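Local coordinates for glucose-binding protein (Thermus thermophilus HB27, PDB 2B3F) that binds glucose and galactose and probably delivers sugar to a binding-protein-dependent membrane transport system, at residues A[122-127]-A[265-270]. Residues are numbered along the deposited sequence; the frame is centred on the assembly and turned at random.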
ATOM      1  N   ASN A 122       4.686   5.608  -3.191  1.00 14.77           N
ATOM      2  CA  ASN A 122       5.177   6.451  -4.289  1.00 14.86           C
ATOM      3  C   ASN A 122       6.596   6.089  -4.741  1.00 15.11           C
ATOM      4  O   ASN A 122       7.545   6.883  -4.538  1.00 15.55           O
ATOM      5  CB  ASN A 122       5.060   7.939  -3.921  1.00 15.03           C
ATOM      6  CG  ASN A 122       5.890   8.335  -2.674  1.00 16.62           C
ATOM      7  OD1 ASN A 122       5.949   7.607  -1.680  1.00 15.89           O
ATOM      8  ND2 ASN A 122       6.538   9.492  -2.749  1.00 15.82           N
ATOM      9  N   VAL A 123       6.738   4.906  -5.350  1.00 15.36           N
ATOM     10  CA  VAL A 123       8.011   4.488  -5.905  1.00 16.07           C
ATOM     11  C   VAL A 123       7.878   4.196  -7.395  1.00 17.19           C
ATOM     12  O   VAL A 123       6.908   3.568  -7.847  1.00 16.36           O
ATOM     13  CB  VAL A 123       8.606   3.242  -5.182  1.00 16.29           C
ATOM     14  CG1 VAL A 123      10.031   2.982  -5.662  1.00 16.97           C
ATOM     15  CG2 VAL A 123       8.561   3.448  -3.645  1.00 16.18           C
ATOM     16  N   MET A 124       8.883   4.656  -8.141  1.00 17.77           N
ATOM     17  CA  MET A 124       8.995   4.408  -9.563  1.00 18.82           C
ATOM     18  C   MET A 124      10.137   3.420  -9.771  1.00 18.98           C
ATOM     19  O   MET A 124      11.277   3.661  -9.313  1.00 19.04           O
ATOM     20  CB  MET A 124       9.287   5.717 -10.328  1.00 19.51           C
ATOM     21  CG  MET A 124       9.458   5.531 -11.848  1.00 19.66           C
ATOM     22  SD  MET A 124       9.797   7.103 -12.688  1.00 23.01           S
ATOM     23  CE  MET A 124      11.360   7.605 -11.967  1.00 25.41           C
ATOM     24  N   TRP A 125       9.829   2.315 -10.447  1.00 18.78           N
ATOM     25  CA  TRP A 125      10.760   1.222 -10.719  1.00 19.18           C
ATOM     26  C   TRP A 125      11.198   1.253 -12.182  1.00 20.08           C
ATOM     27  O   TRP A 125      10.400   1.542 -13.059  1.00 18.63           O
ATOM     28  CB  TRP A 125      10.114  -0.132 -10.421  1.00 18.81           C
ATOM     29  CG  TRP A 125       9.453  -0.130  -9.085  1.00 17.74           C
ATOM     30  CD1 TRP A 125       8.143   0.123  -8.822  1.00 17.41           C
ATOM     31  CD2 TRP A 125      10.080  -0.354  -7.815  1.00 18.19           C
ATOM     32  NE1 TRP A 125       7.909   0.079  -7.473  1.00 17.84           N
ATOM     33  CE2 TRP A 125       9.076  -0.220  -6.828  1.00 16.65           C
ATOM     34  CE3 TRP A 125      11.396  -0.653  -7.413  1.00 18.09           C
ATOM     35  CZ2 TRP A 125       9.341  -0.357  -5.473  1.00 17.29           C
ATOM     36  CZ3 TRP A 125      11.650  -0.792  -6.077  1.00 17.30           C
ATOM     37  CH2 TRP A 125      10.632  -0.651  -5.117  1.00 17.80           C
ATOM     38  N   TYR A 126      12.467   0.948 -12.418  1.00 21.11           N
ATOM     39  CA  TYR A 126      13.024   0.921 -13.759  1.00 23.05           C
ATOM     40  C   TYR A 126      14.266   0.040 -13.737  1.00 24.28           C
ATOM     41  O   TYR A 126      14.721  -0.377 -12.669  1.00 23.50           O
ATOM     42  CB  TYR A 126      13.372   2.341 -14.215  1.00 23.73           C
ATOM     43  CG  TYR A 126      14.388   3.059 -13.336  1.00 24.69           C
ATOM     44  CD1 TYR A 126      15.752   2.945 -13.582  1.00 26.08           C
ATOM     45  CD2 TYR A 126      13.984   3.844 -12.252  1.00 25.19           C
ATOM     46  CE1 TYR A 126      16.688   3.593 -12.780  1.00 25.95           C
ATOM     47  CE2 TYR A 126      14.908   4.495 -11.454  1.00 26.03           C
ATOM     48  CZ  TYR A 126      16.259   4.366 -11.721  1.00 26.51           C
ATOM     49  OH  TYR A 126      17.176   5.017 -10.921  1.00 28.60           O
ATOM     50  N   LEU A 127      14.812  -0.227 -14.922  1.00 25.77           N
ATOM     51  CA  LEU A 127      15.993  -1.071 -15.069  1.00 27.01           C
ATOM     52  C   LEU A 127      17.105  -0.166 -15.553  1.00 28.44           C
ATOM     53  O   LEU A 127      17.013   0.359 -16.666  1.00 28.80           O
ATOM     54  CB  LEU A 127      15.738  -2.148 -16.121  1.00 27.19           C
ATOM     55  CG  LEU A 127      15.337  -3.553 -15.667  1.00 28.64           C
ATOM     56  CD1 LEU A 127      14.262  -3.528 -14.585  1.00 28.58           C
ATOM     57  CD2 LEU A 127      14.923  -4.396 -16.860  1.00 27.78           C
ATOM     58  N   PRO A 265      11.787   8.013  -6.019  1.00 20.12           N
ATOM     59  CA  PRO A 265      10.451   8.479  -5.668  1.00 20.00           C
ATOM     60  C   PRO A 265       9.644   8.742  -6.941  1.00 20.05           C
ATOM     61  O   PRO A 265      10.233   9.014  -8.009  1.00 21.40           O
ATOM     62  CB  PRO A 265      10.717   9.777  -4.913  1.00 20.33           C
ATOM     63  CG  PRO A 265      12.082   9.591  -4.329  1.00 20.94           C
ATOM     64  CD  PRO A 265      12.828   8.885  -5.442  1.00 20.61           C
ATOM     65  N   SER A 266       8.324   8.632  -6.857  1.00 18.71           N
ATOM     66  CA  SER A 266       7.507   8.944  -8.001  1.00 18.78           C
ATOM     67  C   SER A 266       7.851  10.379  -8.399  1.00 18.76           C
ATOM     68  O   SER A 266       8.057  11.231  -7.535  1.00 18.45           O
ATOM     69  CB  SER A 266       6.019   8.810  -7.682  1.00 18.46           C
ATOM     70  OG  SER A 266       5.708   7.480  -7.322  1.00 17.19           O
ATOM     71  N   PRO A 267       7.900  10.649  -9.712  1.00 19.91           N
ATOM     72  CA  PRO A 267       8.190  12.003 -10.174  1.00 19.76           C
ATOM     73  C   PRO A 267       7.430  13.081  -9.397  1.00 19.91           C
ATOM     74  O   PRO A 267       6.221  12.965  -9.161  1.00 20.25           O
ATOM     75  CB  PRO A 267       7.775  11.943 -11.648  1.00 20.20           C
ATOM     76  CG  PRO A 267       7.995  10.560 -12.046  1.00 19.94           C
ATOM     77  CD  PRO A 267       7.641   9.735 -10.841  1.00 19.67           C
ATOM     78  N   GLY A 268       8.149  14.106  -8.947  1.00 20.33           N
ATOM     79  CA  GLY A 268       7.536  15.223  -8.244  1.00 19.99           C
ATOM     80  C   GLY A 268       7.269  14.980  -6.765  1.00 19.69           C
ATOM     81  O   GLY A 268       6.655  15.798  -6.108  1.00 20.51           O
ATOM     82  N   THR A 269       7.715  13.850  -6.230  1.00 20.37           N
ATOM     83  CA  THR A 269       7.399  13.528  -4.829  1.00 20.76           C
ATOM     84  C   THR A 269       8.635  13.294  -3.972  1.00 21.26           C
ATOM     85  O   THR A 269       8.533  12.870  -2.828  1.00 20.77           O
ATOM     86  CB  THR A 269       6.469  12.289  -4.726  1.00 20.48           C
ATOM     87  OG1 THR A 269       7.196  11.104  -5.031  1.00 19.44           O
ATOM     88  CG2 THR A 269       5.263  12.428  -5.661  1.00 21.47           C
ATOM     89  N   GLN A 270       9.801  13.611  -4.526  1.00 21.62           N
ATOM     90  CA  GLN A 270      11.066  13.425  -3.834  1.00 22.49           C
ATOM     91  C   GLN A 270      10.996  14.147  -2.489  1.00 21.73           C
ATOM     92  O   GLN A 270      10.522  15.291  -2.407  1.00 21.56           O
ATOM     93  CB  GLN A 270      12.231  13.985  -4.676  1.00 23.80           C
ATOM     94  CG  GLN A 270      12.448  13.307  -6.040  1.00 29.48           C
ATOM     95  CD  GLN A 270      11.319  13.574  -7.071  1.00 34.01           C
ATOM     96  OE1 GLN A 270      10.639  14.611  -7.040  1.00 35.24           O
ATOM     97  NE2 GLN A 270      11.123  12.613  -7.980  1.00 39.22           N
TER
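Two hydrogen bonds, both using N122, tie the start of strand 123-126 to the loop that follows strand 262-265. In the first, S266 N donates to N122 O over 3.0 Å; the donor sits well above the carbonyl plane, not on a lone pair of the oxygen. The same oxygen also receives a CA-H...O contact from P265, a residue without an N-H to give. In the second, ND2 of N122 reaches OG1 of T269 at 2.9 Å, with the hydroxyl close to the amide plane. CG of N122 takes the crowded position between backbone N and carbonyl carbon (chi1 61°). ND2 also donates to V272 O, and OD1 accepts from M274 N, both of strand 272-280, and from R120 NE, so the buried asparagine has its polar atoms satisfied.

T269 OG1 relays this bond: it donates to S266 O at 2.7 Å, in the carbonyl plane and on a lone pair, while T269 N binds the same oxygen across the type II turn from S266 to T269. P267 suits the second position of that turn, and G268 the third, where phi is 82°. S266 OG lies against the N122 backbone, 3.1 Å from N122 C, and shares a hydrogen bond with the hydroxyl of S175 of helix 166-190.

Across the two segments the apolar contact is M124 with P267. The long, unbranched methionine runs extended (chi1 179°) to reach the proline ring and bends only at chi3. The two side chains cross at about a right angle, with M124 SD 3.9 Å from P267 CD.

V123 and P265 form an antiparallel, non-hydrogen-bonded pair with diverging side chains. Strand 262-265, outermost in the four-stranded mixed sheet, pairs antiparallel with strand 123-126 and then leaves through a type II turn held by asparagine and threonine, in one lobe of the periplasmic binding protein fold, away from the sugar site.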